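Long-range contact in nicastrin (Dictyostelium purpureum, PDB 4R12), which probably serves as an essential subunit of gamma-secretase, the complex that cleaves membrane proteins such as Notch within the membrane: residues P194-I208 with N542-D554. Sequence-based numbering, arbitrary orientation.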
loop_
_atom_site.group_PDB
_atom_site.type_symbol
_atom_site.label_atom_id
_atom_site.label_comp_id
_atom_site.label_asym_id
_atom_site.label_seq_id
_atom_site.Cartn_x
_atom_site.Cartn_y
_atom_site.Cartn_z
ATOM N N PRO A 194 -15.858 -2.995 -3.959
ATOM C CA PRO A 194 -14.797 -3.846 -3.413
ATOM C C PRO A 194 -13.474 -3.100 -3.286
ATOM O O PRO A 194 -13.123 -2.323 -4.170
ATOM C CB PRO A 194 -14.686 -4.976 -4.440
ATOM C CG PRO A 194 -16.050 -5.042 -5.064
ATOM C CD PRO A 194 -16.484 -3.599 -5.146
ATOM N N VAL A 195 -12.766 -3.327 -2.186
ATOM C CA VAL A 195 -11.431 -2.783 -2.034
ATOM C C VAL A 195 -10.504 -3.594 -2.911
ATOM O O VAL A 195 -10.405 -4.807 -2.753
ATOM C CB VAL A 195 -10.957 -2.829 -0.566
ATOM C CG1 VAL A 195 -9.486 -2.388 -0.456
ATOM C CG2 VAL A 195 -11.839 -1.945 0.275
ATOM N N GLY A 196 -9.831 -2.938 -3.848
ATOM C CA GLY A 196 -8.957 -3.652 -4.753
ATOM C C GLY A 196 -8.271 -2.712 -5.720
ATOM O O GLY A 196 -8.258 -1.504 -5.514
ATOM N N GLY A 197 -7.714 -3.261 -6.786
ATOM C CA GLY A 197 -7.055 -2.421 -7.772
ATOM C C GLY A 197 -6.307 -3.225 -8.798
ATOM O O GLY A 197 -6.724 -4.329 -9.142
ATOM N N GLN A 198 -5.193 -2.670 -9.274
ATOM C CA GLN A 198 -4.355 -3.338 -10.251
ATOM C C GLN A 198 -2.938 -3.592 -9.727
ATOM O O GLN A 198 -2.293 -2.678 -9.196
ATOM C CB GLN A 198 -4.271 -2.507 -11.539
ATOM C CG GLN A 198 -5.613 -2.286 -12.248
ATOM C CD GLN A 198 -6.195 -3.576 -12.827
ATOM O OE1 GLN A 198 -5.509 -4.325 -13.523
ATOM N NE2 GLN A 198 -7.464 -3.834 -12.537
ATOM N N SER A 199 -2.472 -4.832 -9.875
ATOM C CA SER A 199 -1.065 -5.174 -9.660
ATOM C C SER A 199 -0.320 -4.933 -10.957
ATOM O O SER A 199 -0.945 -4.738 -11.997
ATOM C CB SER A 199 -0.900 -6.631 -9.218
ATOM O OG SER A 199 -1.683 -6.930 -8.069
ATOM N N ILE A 200 1.015 -4.947 -10.906
ATOM C CA ILE A 200 1.827 -4.772 -12.109
ATOM C C ILE A 200 2.988 -5.763 -12.115
ATOM O O ILE A 200 3.676 -5.928 -11.100
ATOM C CB ILE A 200 2.420 -3.339 -12.242
ATOM C CG1 ILE A 200 1.389 -2.246 -11.937
ATOM C CG2 ILE A 200 2.975 -3.094 -13.656
ATOM C CD1 ILE A 200 1.468 -1.698 -10.511
ATOM N N TRP A 201 3.196 -6.441 -13.243
ATOM C CA TRP A 201 4.373 -7.305 -13.367
ATOM C C TRP A 201 5.140 -6.999 -14.643
ATOM O O TRP A 201 4.613 -6.384 -15.584
ATOM C CB TRP A 201 3.988 -8.799 -13.309
ATOM C CG TRP A 201 3.114 -9.289 -14.425
ATOM C CD1 TRP A 201 1.749 -9.264 -14.469
ATOM C CD2 TRP A 201 3.541 -9.908 -15.645
ATOM N NE1 TRP A 201 1.300 -9.811 -15.646
ATOM C CE2 TRP A 201 2.380 -10.208 -16.387
ATOM C CE3 TRP A 201 4.792 -10.209 -16.197
ATOM C CZ2 TRP A 201 2.433 -10.806 -17.648
ATOM C CZ3 TRP A 201 4.839 -10.803 -17.449
ATOM C CH2 TRP A 201 3.666 -11.103 -18.153
ATOM N N SER A 202 6.396 -7.426 -14.676
ATOM C CA SER A 202 7.288 -7.003 -15.742
ATOM C C SER A 202 8.441 -7.961 -15.909
ATOM O O SER A 202 8.907 -8.559 -14.940
ATOM C CB SER A 202 7.831 -5.601 -15.460
ATOM O OG SER A 202 8.707 -5.176 -16.493
ATOM N N SER A 203 8.906 -8.069 -17.152
ATOM C CA SER A 203 10.119 -8.792 -17.491
ATOM C C SER A 203 10.900 -7.976 -18.526
ATOM O O SER A 203 10.294 -7.302 -19.352
ATOM C CB SER A 203 9.781 -10.181 -18.035
ATOM O OG SER A 203 10.919 -10.774 -18.633
ATOM N N PHE A 204 12.227 -8.009 -18.459
ATOM C CA PHE A 204 13.057 -7.385 -19.492
ATOM C C PHE A 204 12.967 -8.128 -20.828
ATOM O O PHE A 204 13.249 -7.538 -21.874
ATOM C CB PHE A 204 14.527 -7.317 -19.056
ATOM C CG PHE A 204 14.829 -6.222 -18.066
ATOM C CD1 PHE A 204 14.865 -4.886 -18.464
ATOM C CD2 PHE A 204 15.108 -6.528 -16.738
ATOM C CE1 PHE A 204 15.160 -3.877 -17.554
ATOM C CE2 PHE A 204 15.405 -5.520 -15.816
ATOM C CZ PHE A 204 15.439 -4.196 -16.226
ATOM N N SER A 205 12.606 -9.414 -20.804
ATOM C CA SER A 205 12.474 -10.175 -22.054
ATOM C C SER A 205 11.238 -9.707 -22.800
ATOM O O SER A 205 10.190 -9.521 -22.189
ATOM C CB SER A 205 12.380 -11.686 -21.797
ATOM O OG SER A 205 13.480 -12.152 -21.033
ATOM N N SER A 206 11.355 -9.521 -24.112
ATOM C CA SER A 206 10.224 -9.064 -24.916
ATOM C C SER A 206 9.147 -10.146 -24.927
ATOM O O SER A 206 7.948 -9.873 -24.975
ATOM C CB SER A 206 10.672 -8.719 -26.343
ATOM O OG SER A 206 11.079 -9.873 -27.058
ATOM N N LYS A 207 9.589 -11.392 -24.861
ATOM C CA LYS A 207 8.671 -12.490 -24.638
ATOM C C LYS A 207 9.381 -13.525 -23.772
ATOM O O LYS A 207 10.543 -13.861 -24.013
ATOM C CB LYS A 207 8.196 -13.085 -25.971
ATOM C CG LYS A 207 7.237 -14.267 -25.837
ATOM C CD LYS A 207 6.902 -14.849 -27.206
ATOM C CE LYS A 207 6.334 -16.262 -27.110
ATOM N NZ LYS A 207 4.958 -16.279 -26.550
ATOM N N ILE A 208 8.702 -13.987 -22.735
ATOM C CA ILE A 208 9.304 -14.952 -21.825
ATOM C C ILE A 208 9.483 -16.290 -22.544
ATOM O O ILE A 208 8.571 -16.775 -23.219
ATOM C CB ILE A 208 8.457 -15.116 -20.541
ATOM C CG1 ILE A 208 8.615 -13.879 -19.645
ATOM C CG2 ILE A 208 8.863 -16.371 -19.772
ATOM C CD1 ILE A 208 7.583 -13.791 -18.532
ATOM N N ASN A 542 7.445 -5.482 -21.928
ATOM C CA ASN A 542 6.734 -6.652 -21.414
ATOM C C ASN A 542 6.268 -6.415 -19.975
ATOM O O ASN A 542 6.654 -7.133 -19.045
ATOM C CB ASN A 542 7.632 -7.893 -21.503
ATOM C CG ASN A 542 6.851 -9.188 -21.458
ATOM O OD1 ASN A 542 5.630 -9.196 -21.578
ATOM N ND2 ASN A 542 7.558 -10.293 -21.289
ATOM N N THR A 543 5.428 -5.396 -19.817
ATOM C CA THR A 543 4.939 -4.936 -18.516
ATOM C C THR A 543 3.422 -4.869 -18.564
ATOM O O THR A 543 2.858 -4.378 -19.540
ATOM C CB THR A 543 5.516 -3.548 -18.174
ATOM O OG1 THR A 543 6.944 -3.637 -18.097
ATOM C CG2 THR A 543 4.960 -3.008 -16.844
ATOM N N HIS A 544 2.755 -5.350 -17.519
ATOM C CA HIS A 544 1.323 -5.635 -17.606
ATOM C C HIS A 544 0.587 -5.394 -16.300
ATOM O O HIS A 544 1.087 -5.718 -15.220
ATOM C CB HIS A 544 1.113 -7.092 -18.057
ATOM C CG HIS A 544 1.896 -7.446 -19.284
ATOM N ND1 HIS A 544 1.487 -7.097 -20.553
ATOM C CD2 HIS A 544 3.094 -8.061 -19.429
ATOM C CE1 HIS A 544 2.386 -7.507 -21.432
ATOM N NE2 HIS A 544 3.370 -8.097 -20.774
ATOM N N LEU A 545 -0.603 -4.819 -16.410
ATOM C CA LEU A 545 -1.511 -4.730 -15.280
ATOM C C LEU A 545 -2.240 -6.051 -15.053
ATOM O O LEU A 545 -2.514 -6.778 -16.008
ATOM C CB LEU A 545 -2.543 -3.624 -15.514
ATOM C CG LEU A 545 -2.011 -2.202 -15.699
ATOM C CD1 LEU A 545 -3.119 -1.303 -16.239
ATOM C CD2 LEU A 545 -1.497 -1.663 -14.377
ATOM N N HIS A 546 -2.578 -6.341 -13.800
ATOM C CA HIS A 546 -3.471 -7.464 -13.508
ATOM C C HIS A 546 -4.428 -7.139 -12.355
ATOM O O HIS A 546 -4.025 -6.505 -11.370
ATOM C CB HIS A 546 -2.685 -8.732 -13.171
ATOM C CG HIS A 546 -3.455 -9.984 -13.451
ATOM N ND1 HIS A 546 -3.303 -10.701 -14.619
ATOM C CD2 HIS A 546 -4.424 -10.611 -12.746
ATOM C CE1 HIS A 546 -4.128 -11.734 -14.607
ATOM N NE2 HIS A 546 -4.823 -11.701 -13.483
ATOM N N ASN A 547 -5.687 -7.557 -12.497
ATOM C CA ASN A 547 -6.701 -7.384 -11.458
ATOM C C ASN A 547 -6.235 -7.855 -10.073
ATOM O O ASN A 547 -5.666 -8.938 -9.940
ATOM C CB ASN A 547 -7.976 -8.166 -11.794
ATOM C CG ASN A 547 -8.792 -7.551 -12.921
ATOM O OD1 ASN A 547 -8.592 -6.398 -13.325
ATOM N ND2 ASN A 547 -9.753 -8.319 -13.407
ATOM N N ALA A 548 -6.501 -7.043 -9.058
ATOM C CA ALA A 548 -6.289 -7.430 -7.669
ATOM C C ALA A 548 -7.624 -7.253 -6.960
ATOM O O ALA A 548 -8.035 -6.132 -6.658
ATOM C CB ALA A 548 -5.195 -6.592 -7.025
ATOM N N LEU A 549 -8.298 -8.376 -6.723
ATOM C CA LEU A 549 -9.697 -8.400 -6.315
ATOM C C LEU A 549 -9.997 -9.725 -5.633
ATOM O O LEU A 549 -9.561 -10.780 -6.092
ATOM C CB LEU A 549 -10.627 -8.206 -7.525
ATOM C CG LEU A 549 -12.151 -8.312 -7.321
ATOM C CD1 LEU A 549 -12.677 -7.146 -6.501
ATOM C CD2 LEU A 549 -12.901 -8.400 -8.656
ATOM N N SER A 550 -10.734 -9.661 -4.532
ATOM C CA SER A 550 -11.082 -10.861 -3.784
ATOM C C SER A 550 -11.798 -11.862 -4.670
ATOM O O SER A 550 -12.611 -11.482 -5.512
ATOM C CB SER A 550 -11.961 -10.514 -2.582
ATOM O OG SER A 550 -12.338 -11.691 -1.881
ATOM N N LEU A 551 -11.487 -13.136 -4.496
ATOM C CA LEU A 551 -12.200 -14.186 -5.218
ATOM C C LEU A 551 -13.615 -14.394 -4.657
ATOM O O LEU A 551 -14.420 -15.151 -5.221
ATOM C CB LEU A 551 -11.410 -15.498 -5.164
ATOM C CG LEU A 551 -10.061 -15.511 -5.889
ATOM C CD1 LEU A 551 -9.380 -16.863 -5.698
ATOM C CD2 LEU A 551 -10.220 -15.199 -7.369
ATOM N N GLY A 552 -13.913 -13.722 -3.550
ATOM C CA GLY A 552 -15.215 -13.837 -2.914
ATOM C C GLY A 552 -16.319 -13.053 -3.603
ATOM O O GLY A 552 -17.501 -13.229 -3.278
ATOM N N PHE A 553 -15.934 -12.197 -4.549
ATOM C CA PHE A 553 -16.872 -11.350 -5.281
ATOM C C PHE A 553 -17.134 -11.878 -6.677
ATOM O O PHE A 553 -16.270 -12.508 -7.280
ATOM C CB PHE A 553 -16.351 -9.909 -5.419
ATOM C CG PHE A 553 -16.255 -9.155 -4.125
ATOM C CD1 PHE A 553 -17.384 -8.917 -3.359
ATOM C CD2 PHE A 553 -15.038 -8.647 -3.696
ATOM C CE1 PHE A 553 -17.297 -8.214 -2.166
ATOM C CE2 PHE A 553 -14.939 -7.944 -2.511
ATOM C CZ PHE A 553 -16.069 -7.727 -1.740
ATOM N N ASP A 554 -18.324 -11.582 -7.195
ATOM C CA ASP A 554 -18.634 -11.769 -8.606
ATOM C C ASP A 554 -19.501 -10.598 -9.076
ATOM O O ASP A 554 -20.200 -9.972 -8.270
ATOM C CB ASP A 554 -19.345 -13.101 -8.840
ATOM C CG ASP A 554 -19.476 -13.444 -10.319
ATOM O OD1 ASP A 554 -18.685 -12.909 -11.127
ATOM O OD2 ASP A 554 -20.367 -14.250 -10.672
HETATM O O HOH W 1 -11.500 -7.276 -3.115
HETATM O O HOH W 2 -6.713 -5.116 -15.796
HETATM O O HOH W 3 -2.959 -9.053 -9.088
HETATM O O HOH W 4 -1.475 -9.577 -16.413
HETATM O O HOH W 5 10.358 -5.548 -21.373
#
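Strands 197-203 and 542-548 form an antiparallel pair, 542-548 running along one edge of strand 192-203, and side chains on both faces add their own bonds to the backbone ones. Gly197 faces Ala548, Ser199 faces His546 and Trp201 faces His544 as hydrogen-bonded pairs, with Trp201 N reaching His544 O at 3.0 Å. His544 puts CB over the five-membered ring of the Trp201 indole and CD2 over the same face toward its rim, 3.3 Å from Trp201 CZ2, the rings oblique at 39°. The imidazole is fixed at both nitrogens: His544 NE2 donates to Asn542 OD1 (2.6 Å), while ND1 bonds Asp307. Turned away from its own backbone N (chi1 -160°), the Asn542 amide also sends ND2 to Ser205 O (2.9 Å). A water accepts from Trp201 NE1, donates to Leu545 O and bonds His546 ND1; His546 NE2 bonds Asp284. On the face opposite Trp201, Ser202 OG and Thr543 OG1 share a hydrogen bond (2.8 Å), both also bonding Thr513, and Ile200 CG1 packs alongside Leu545 CD2, with helix 500-512 against that face. Gln198 NE2 gives Asn547 OD1 a nearly straight, in-plane bond (2.9 Å), although the amides stand 79° apart. At the far end Pro194 CG sits over the centre of the Phe553 ring. Large-lobe strand 262-268 flanks 192-203 on its other edge, consistent with the zinc-exopeptidase-like (M28) fold of nicastrin.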